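Long-range contact in glutathione synthetase-like effector 30 (Gpa-GSS30-apo) (Globodera pallida, PDB 5OET), which is a glutathione synthetase-like effector of a plant-parasitic nematode, probably evolved from a housekeeping enzyme that joins gamma-glutamylcysteine to glycine at the expense of ATP: residues T402-G414 with D439-P451. Numbering follows the deposited sequence.
Sequences TENPHRYVLKNNG and DRDFYYLTEKLRP. With MG (magnesium ion), chain C.
Tyr444 holds its CG between the backbone N and the carbonyl carbon (chi1 66°), which brings its ring beneath Lys411 CB in a CH-pi contact over one face, 4.1 Å from the ring centroid. Lys411 turns CG away from its carbonyl carbon (chi1 -82°), which carries CD close to Tyr444 OH. Lys411 and Tyr444 form a hydrogen-bonded pair of antiparallel strands 408-412 and 443-447, the central strands of a four-stranded sheet in a fold of the ATP-grasp type, as in eukaryotic glutathione synthetases. Strands 384-386 and 422-424 flank them.

Paired backbone hydrogen bonds join Lys411 to Tyr444 and Val409 to Thr446, and Lys448 N to Arg407 O continues the ladder beyond the strand. On the face with Tyr444, Thr446 CG2 sits against Val409 CG1 and meets the aliphatic part of the Lys411 chain, with CE 3.6 Å from CG2. Thr446 OG1 is hydrogen-bonded to Lys383 O. On the other face Leu410 CD1 packs 4.1 Å from Leu445 CG, and helix 427-434 covers Leu445 through Ile428. Further along that face Asn412 CB lies 3.7 Å from Tyr443 CE2, and the Tyr443 hydroxyl hydrogen-bonds to Asp421.

At the start of strand 408-412, Arg407 and Glu447 run side by side in a salt bridge, Arg407 NE to Glu447 OE1 at 3.2 Å. The oxygen lies over the guanidinium face, so charge alone holds the pair. One residue earlier in the chain, His406 points away from strand 443-447, and its NE2 binds magnesium at 2.1 Å, alongside Glu426. At the far end Asn413 reaches the type I turn from Arg440 to Tyr443: its backbone N hydrogen-bonds to Phe442 O, and its ND2 donates nearly straight, at 169°, to Asp441 O 3.3 Å away, almost within the Asn413 amide plane.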
loop_
_atom_site.group_PDB
_atom_site.type_symbol
_atom_site.label_atom_id
_atom_site.label_comp_id
_atom_site.label_asym_id
_atom_site.label_seq_id
_atom_site.Cartn_x
_atom_site.Cartn_y
_atom_site.Cartn_z
ATOM N N THR A 402 -25.785 37.327 -25.715
ATOM C CA THR A 402 -26.690 37.237 -26.857
ATOM C C THR A 402 -25.975 37.766 -28.095
ATOM O O THR A 402 -26.459 38.661 -28.776
ATOM C CB THR A 402 -28.055 37.921 -26.591
ATOM O OG1 THR A 402 -28.820 37.937 -27.803
ATOM C CG2 THR A 402 -27.907 39.357 -26.015
ATOM N N GLU A 403 -24.811 37.174 -28.353
ATOM C CA GLU A 403 -23.996 37.399 -29.546
ATOM C C GLU A 403 -22.924 36.301 -29.682
ATOM O O GLU A 403 -22.747 35.733 -30.759
ATOM C CB GLU A 403 -23.386 38.817 -29.607
ATOM C CG GLU A 403 -22.128 39.109 -28.790
ATOM C CD GLU A 403 -21.422 40.389 -29.234
ATOM O OE1 GLU A 403 -22.034 41.233 -29.941
ATOM O OE2 GLU A 403 -20.234 40.549 -28.875
ATOM N N ASN A 404 -22.230 36.006 -28.585
ATOM C CA ASN A 404 -21.322 34.869 -28.477
ATOM C C ASN A 404 -21.776 34.025 -27.259
ATOM O O ASN A 404 -21.066 33.940 -26.244
ATOM C CB ASN A 404 -19.889 35.404 -28.321
ATOM C CG ASN A 404 -18.837 34.310 -28.181
ATOM O OD1 ASN A 404 -19.059 33.142 -28.519
ATOM N ND2 ASN A 404 -17.670 34.699 -27.672
ATOM N N PRO A 405 -22.971 33.389 -27.352
ATOM C CA PRO A 405 -23.485 32.549 -26.252
ATOM C C PRO A 405 -22.667 31.294 -25.956
ATOM O O PRO A 405 -22.884 30.653 -24.928
ATOM C CB PRO A 405 -24.884 32.162 -26.725
ATOM C CG PRO A 405 -24.833 32.283 -28.202
ATOM C CD PRO A 405 -23.910 33.420 -28.488
ATOM N N HIS A 406 -21.733 30.958 -26.835
ATOM C CA HIS A 406 -20.807 29.846 -26.627
ATOM C C HIS A 406 -19.705 30.229 -25.616
ATOM O O HIS A 406 -18.989 29.376 -25.138
ATOM C CB HIS A 406 -20.168 29.384 -27.957
ATOM C CG HIS A 406 -21.155 29.042 -29.043
ATOM N ND1 HIS A 406 -21.376 27.752 -29.483
ATOM C CD2 HIS A 406 -21.958 29.833 -29.799
ATOM C CE1 HIS A 406 -22.281 27.767 -30.450
ATOM N NE2 HIS A 406 -22.659 29.017 -30.656
ATOM N N ARG A 407 -19.568 31.516 -25.313
ATOM C CA ARG A 407 -18.653 32.017 -24.286
ATOM C C ARG A 407 -19.169 31.753 -22.869
ATOM O O ARG A 407 -18.386 31.786 -21.916
ATOM C CB ARG A 407 -18.446 33.534 -24.484
ATOM C CG ARG A 407 -17.366 34.203 -23.623
ATOM C CD ARG A 407 -16.997 35.584 -24.174
ATOM N NE ARG A 407 -15.846 36.187 -23.480
ATOM C CZ ARG A 407 -14.570 35.786 -23.594
ATOM N NH1 ARG A 407 -14.224 34.762 -24.382
ATOM N NH2 ARG A 407 -13.617 36.410 -22.900
ATOM N N TYR A 408 -20.472 31.480 -22.732
ATOM C CA TYR A 408 -21.139 31.373 -21.431
ATOM C C TYR A 408 -21.735 30.000 -21.128
ATOM O O TYR A 408 -21.880 29.150 -22.011
ATOM C CB TYR A 408 -22.231 32.451 -21.328
ATOM C CG TYR A 408 -21.654 33.839 -21.397
ATOM C CD1 TYR A 408 -21.034 34.391 -20.292
ATOM C CD2 TYR A 408 -21.668 34.580 -22.583
ATOM C CE1 TYR A 408 -20.464 35.643 -20.354
ATOM C CE2 TYR A 408 -21.092 35.836 -22.651
ATOM C CZ TYR A 408 -20.490 36.360 -21.530
ATOM O OH TYR A 408 -19.908 37.598 -21.556
ATOM N N VAL A 409 -22.036 29.800 -19.845
ATOM C CA VAL A 409 -22.739 28.620 -19.345
ATOM C C VAL A 409 -23.765 29.080 -18.314
ATOM O O VAL A 409 -23.521 30.019 -17.554
ATOM C CB VAL A 409 -21.784 27.512 -18.819
ATOM C CG1 VAL A 409 -20.851 28.017 -17.731
ATOM C CG2 VAL A 409 -22.538 26.253 -18.386
ATOM N N LEU A 410 -24.925 28.447 -18.320
ATOM C CA LEU A 410 -25.928 28.670 -17.280
ATOM C C LEU A 410 -25.814 27.544 -16.265
ATOM O O LEU A 410 -26.144 26.419 -16.572
ATOM C CB LEU A 410 -27.320 28.714 -17.885
ATOM C CG LEU A 410 -28.437 29.164 -16.969
ATOM C CD1 LEU A 410 -28.279 30.628 -16.606
ATOM C CD2 LEU A 410 -29.765 28.977 -17.686
ATOM N N LYS A 411 -25.297 27.845 -15.084
ATOM C CA LYS A 411 -24.979 26.841 -14.070
ATOM C C LYS A 411 -25.986 26.873 -12.932
ATOM O O LYS A 411 -26.627 27.882 -12.710
ATOM C CB LYS A 411 -23.588 27.110 -13.485
ATOM C CG LYS A 411 -22.452 26.564 -14.322
ATOM C CD LYS A 411 -21.143 27.145 -13.842
ATOM C CE LYS A 411 -19.984 26.596 -14.632
ATOM N NZ LYS A 411 -19.521 25.303 -14.069
ATOM N N ASN A 412 -26.117 25.757 -12.223
ATOM C CA ASN A 412 -26.975 25.670 -11.041
ATOM C C ASN A 412 -26.121 25.984 -9.815
ATOM O O ASN A 412 -24.939 25.686 -9.826
ATOM C CB ASN A 412 -27.606 24.271 -10.949
ATOM C CG ASN A 412 -27.899 23.845 -9.529
ATOM O OD1 ASN A 412 -27.068 23.177 -8.879
ATOM N ND2 ASN A 412 -29.061 24.268 -9.012
ATOM N N ASN A 413 -26.709 26.570 -8.769
ATOM C CA ASN A 413 -25.933 26.981 -7.558
ATOM C C ASN A 413 -25.958 26.038 -6.298
ATOM O O ASN A 413 -25.234 26.295 -5.333
ATOM C CB ASN A 413 -26.239 28.446 -7.164
ATOM C CG ASN A 413 -27.708 28.691 -6.897
ATOM O OD1 ASN A 413 -28.471 27.747 -6.700
ATOM N ND2 ASN A 413 -28.117 29.961 -6.902
ATOM N N GLY A 414 -26.766 24.970 -6.304
ATOM C CA GLY A 414 -26.810 23.990 -5.194
ATOM C C GLY A 414 -27.501 24.456 -3.905
ATOM O O GLY A 414 -28.710 24.719 -3.873
ATOM N N ASP A 439 -37.452 29.187 -10.457
ATOM C CA ASP A 439 -36.155 28.584 -10.812
ATOM C C ASP A 439 -34.986 29.591 -10.955
ATOM O O ASP A 439 -33.847 29.205 -10.736
ATOM C CB ASP A 439 -36.267 27.758 -12.104
ATOM C CG ASP A 439 -36.580 26.271 -11.857
ATOM O OD1 ASP A 439 -35.947 25.638 -10.978
ATOM O OD2 ASP A 439 -37.428 25.733 -12.589
ATOM N N ARG A 440 -35.283 30.839 -11.319
ATOM C CA ARG A 440 -34.261 31.880 -11.496
ATOM C C ARG A 440 -33.306 32.044 -10.314
ATOM O O ARG A 440 -32.113 32.284 -10.514
ATOM C CB ARG A 440 -34.891 33.244 -11.827
ATOM C CG ARG A 440 -35.170 33.414 -13.307
ATOM C CD ARG A 440 -35.983 34.658 -13.649
ATOM N NE ARG A 440 -35.554 35.364 -14.864
ATOM C CZ ARG A 440 -35.549 34.877 -16.111
ATOM N NH1 ARG A 440 -35.932 33.636 -16.396
ATOM N NH2 ARG A 440 -35.139 35.650 -17.106
ATOM N N ASP A 441 -33.808 31.881 -9.089
ATOM C CA ASP A 441 -32.967 32.036 -7.898
ATOM C C ASP A 441 -32.003 30.862 -7.635
ATOM O O ASP A 441 -31.218 30.936 -6.689
ATOM C CB ASP A 441 -33.838 32.288 -6.652
ATOM C CG ASP A 441 -34.754 33.516 -6.800
ATOM O OD1 ASP A 441 -34.322 34.509 -7.427
ATOM O OD2 ASP A 441 -35.902 33.485 -6.296
ATOM N N PHE A 442 -32.052 29.801 -8.457
ATOM C CA PHE A 442 -31.185 28.609 -8.303
ATOM C C PHE A 442 -30.107 28.447 -9.374
ATOM O O PHE A 442 -29.401 27.437 -9.382
ATOM C CB PHE A 442 -32.059 27.328 -8.251
ATOM C CG PHE A 442 -32.935 27.253 -7.026
ATOM C CD1 PHE A 442 -34.145 27.960 -6.984
ATOM C CD2 PHE A 442 -32.526 26.541 -5.880
ATOM C CE1 PHE A 442 -34.938 27.946 -5.839
ATOM C CE2 PHE A 442 -33.319 26.533 -4.734
ATOM C CZ PHE A 442 -34.525 27.227 -4.716
ATOM N N TYR A 443 -29.987 29.415 -10.280
ATOM C CA TYR A 443 -29.014 29.352 -11.373
ATOM C C TYR A 443 -28.272 30.667 -11.505
ATOM O O TYR A 443 -28.763 31.703 -11.083
ATOM C CB TYR A 443 -29.705 29.038 -12.712
ATOM C CG TYR A 443 -30.323 27.656 -12.813
ATOM C CD1 TYR A 443 -31.617 27.432 -12.393
ATOM C CD2 TYR A 443 -29.617 26.584 -13.345
ATOM C CE1 TYR A 443 -32.216 26.183 -12.495
ATOM C CE2 TYR A 443 -30.194 25.316 -13.450
ATOM C CZ TYR A 443 -31.497 25.118 -13.012
ATOM O OH TYR A 443 -32.103 23.879 -13.123
ATOM N N TYR A 444 -27.083 30.621 -12.098
ATOM C CA TYR A 444 -26.347 31.832 -12.483
ATOM C C TYR A 444 -25.628 31.680 -13.828
ATOM O O TYR A 444 -25.476 30.581 -14.350
ATOM C CB TYR A 444 -25.358 32.225 -11.389
ATOM C CG TYR A 444 -24.235 31.245 -11.184
ATOM C CD1 TYR A 444 -24.403 30.125 -10.380
ATOM C CD2 TYR A 444 -22.995 31.440 -11.782
ATOM C CE1 TYR A 444 -23.376 29.209 -10.199
ATOM C CE2 TYR A 444 -21.958 30.529 -11.601
ATOM C CZ TYR A 444 -22.153 29.422 -10.804
ATOM O OH TYR A 444 -21.117 28.534 -10.624
ATOM N N LEU A 445 -25.211 32.811 -14.386
ATOM C CA LEU A 445 -24.469 32.870 -15.644
ATOM C C LEU A 445 -22.977 33.029 -15.350
ATOM O O LEU A 445 -22.619 33.914 -14.598
ATOM C CB LEU A 445 -24.942 34.048 -16.495
ATOM C CG LEU A 445 -25.831 33.794 -17.699
ATOM C CD1 LEU A 445 -26.070 35.115 -18.426
ATOM C CD2 LEU A 445 -25.233 32.806 -18.685
ATOM N N THR A 446 -22.131 32.173 -15.936
ATOM C CA THR A 446 -20.682 32.393 -15.931
ATOM C C THR A 446 -20.007 32.207 -17.296
ATOM O O THR A 446 -20.556 31.594 -18.211
ATOM C CB THR A 446 -19.972 31.528 -14.881
ATOM O OG1 THR A 446 -18.744 32.148 -14.493
ATOM C CG2 THR A 446 -19.740 30.125 -15.317
ATOM N N GLU A 447 -18.804 32.762 -17.395
ATOM C CA GLU A 447 -17.968 32.633 -18.570
ATOM C C GLU A 447 -17.478 31.200 -18.580
ATOM O O GLU A 447 -16.983 30.713 -17.576
ATOM C CB GLU A 447 -16.768 33.595 -18.543
ATOM C CG GLU A 447 -17.095 35.070 -18.786
ATOM C CD GLU A 447 -16.093 35.815 -19.685
ATOM O OE1 GLU A 447 -15.365 35.171 -20.495
ATOM O OE2 GLU A 447 -16.063 37.076 -19.610
ATOM N N LYS A 448 -17.651 30.527 -19.717
ATOM C CA LYS A 448 -17.099 29.202 -19.938
ATOM C C LYS A 448 -15.603 29.351 -20.119
ATOM O O LYS A 448 -15.153 30.233 -20.838
ATOM C CB LYS A 448 -17.721 28.576 -21.185
ATOM C CG LYS A 448 -17.338 27.123 -21.431
ATOM C CD LYS A 448 -18.088 26.587 -22.656
ATOM C CE LYS A 448 -17.881 25.085 -22.826
ATOM N NZ LYS A 448 -18.675 24.544 -23.961
ATOM N N LEU A 449 -14.823 28.517 -19.457
ATOM C CA LEU A 449 -13.367 28.593 -19.569
ATOM C C LEU A 449 -12.872 27.719 -20.718
ATOM O O LEU A 449 -13.415 26.640 -20.978
ATOM C CB LEU A 449 -12.719 28.185 -18.245
ATOM C CG LEU A 449 -13.207 29.068 -17.074
ATOM C CD1 LEU A 449 -12.693 28.540 -15.751
ATOM C CD2 LEU A 449 -12.863 30.547 -17.279
ATOM N N ARG A 450 -11.853 28.201 -21.422
ATOM C CA ARG A 450 -11.242 27.451 -22.516
ATOM C C ARG A 450 -10.072 26.676 -21.915
ATOM O O ARG A 450 -9.021 27.251 -21.663
ATOM C CB ARG A 450 -10.812 28.396 -23.660
ATOM C CG ARG A 450 -11.854 29.488 -24.006
ATOM C CD ARG A 450 -12.041 29.817 -25.495
ATOM N NE ARG A 450 -10.798 29.977 -26.270
ATOM C CZ ARG A 450 -10.200 29.034 -27.012
ATOM N NH1 ARG A 450 -10.688 27.791 -27.091
ATOM N NH2 ARG A 450 -9.076 29.328 -27.678
ATOM N N PRO A 451 -10.251 25.373 -21.650
ATOM C CA PRO A 451 -9.283 24.700 -20.782
ATOM C C PRO A 451 -8.065 24.125 -21.519
ATOM O O PRO A 451 -8.181 23.705 -22.670
ATOM C CB PRO A 451 -10.125 23.581 -20.159
ATOM C CG PRO A 451 -11.151 23.250 -21.209
ATOM C CD PRO A 451 -11.236 24.409 -22.177
HETATM MG MG MG C . -24.027 29.806 -32.009
#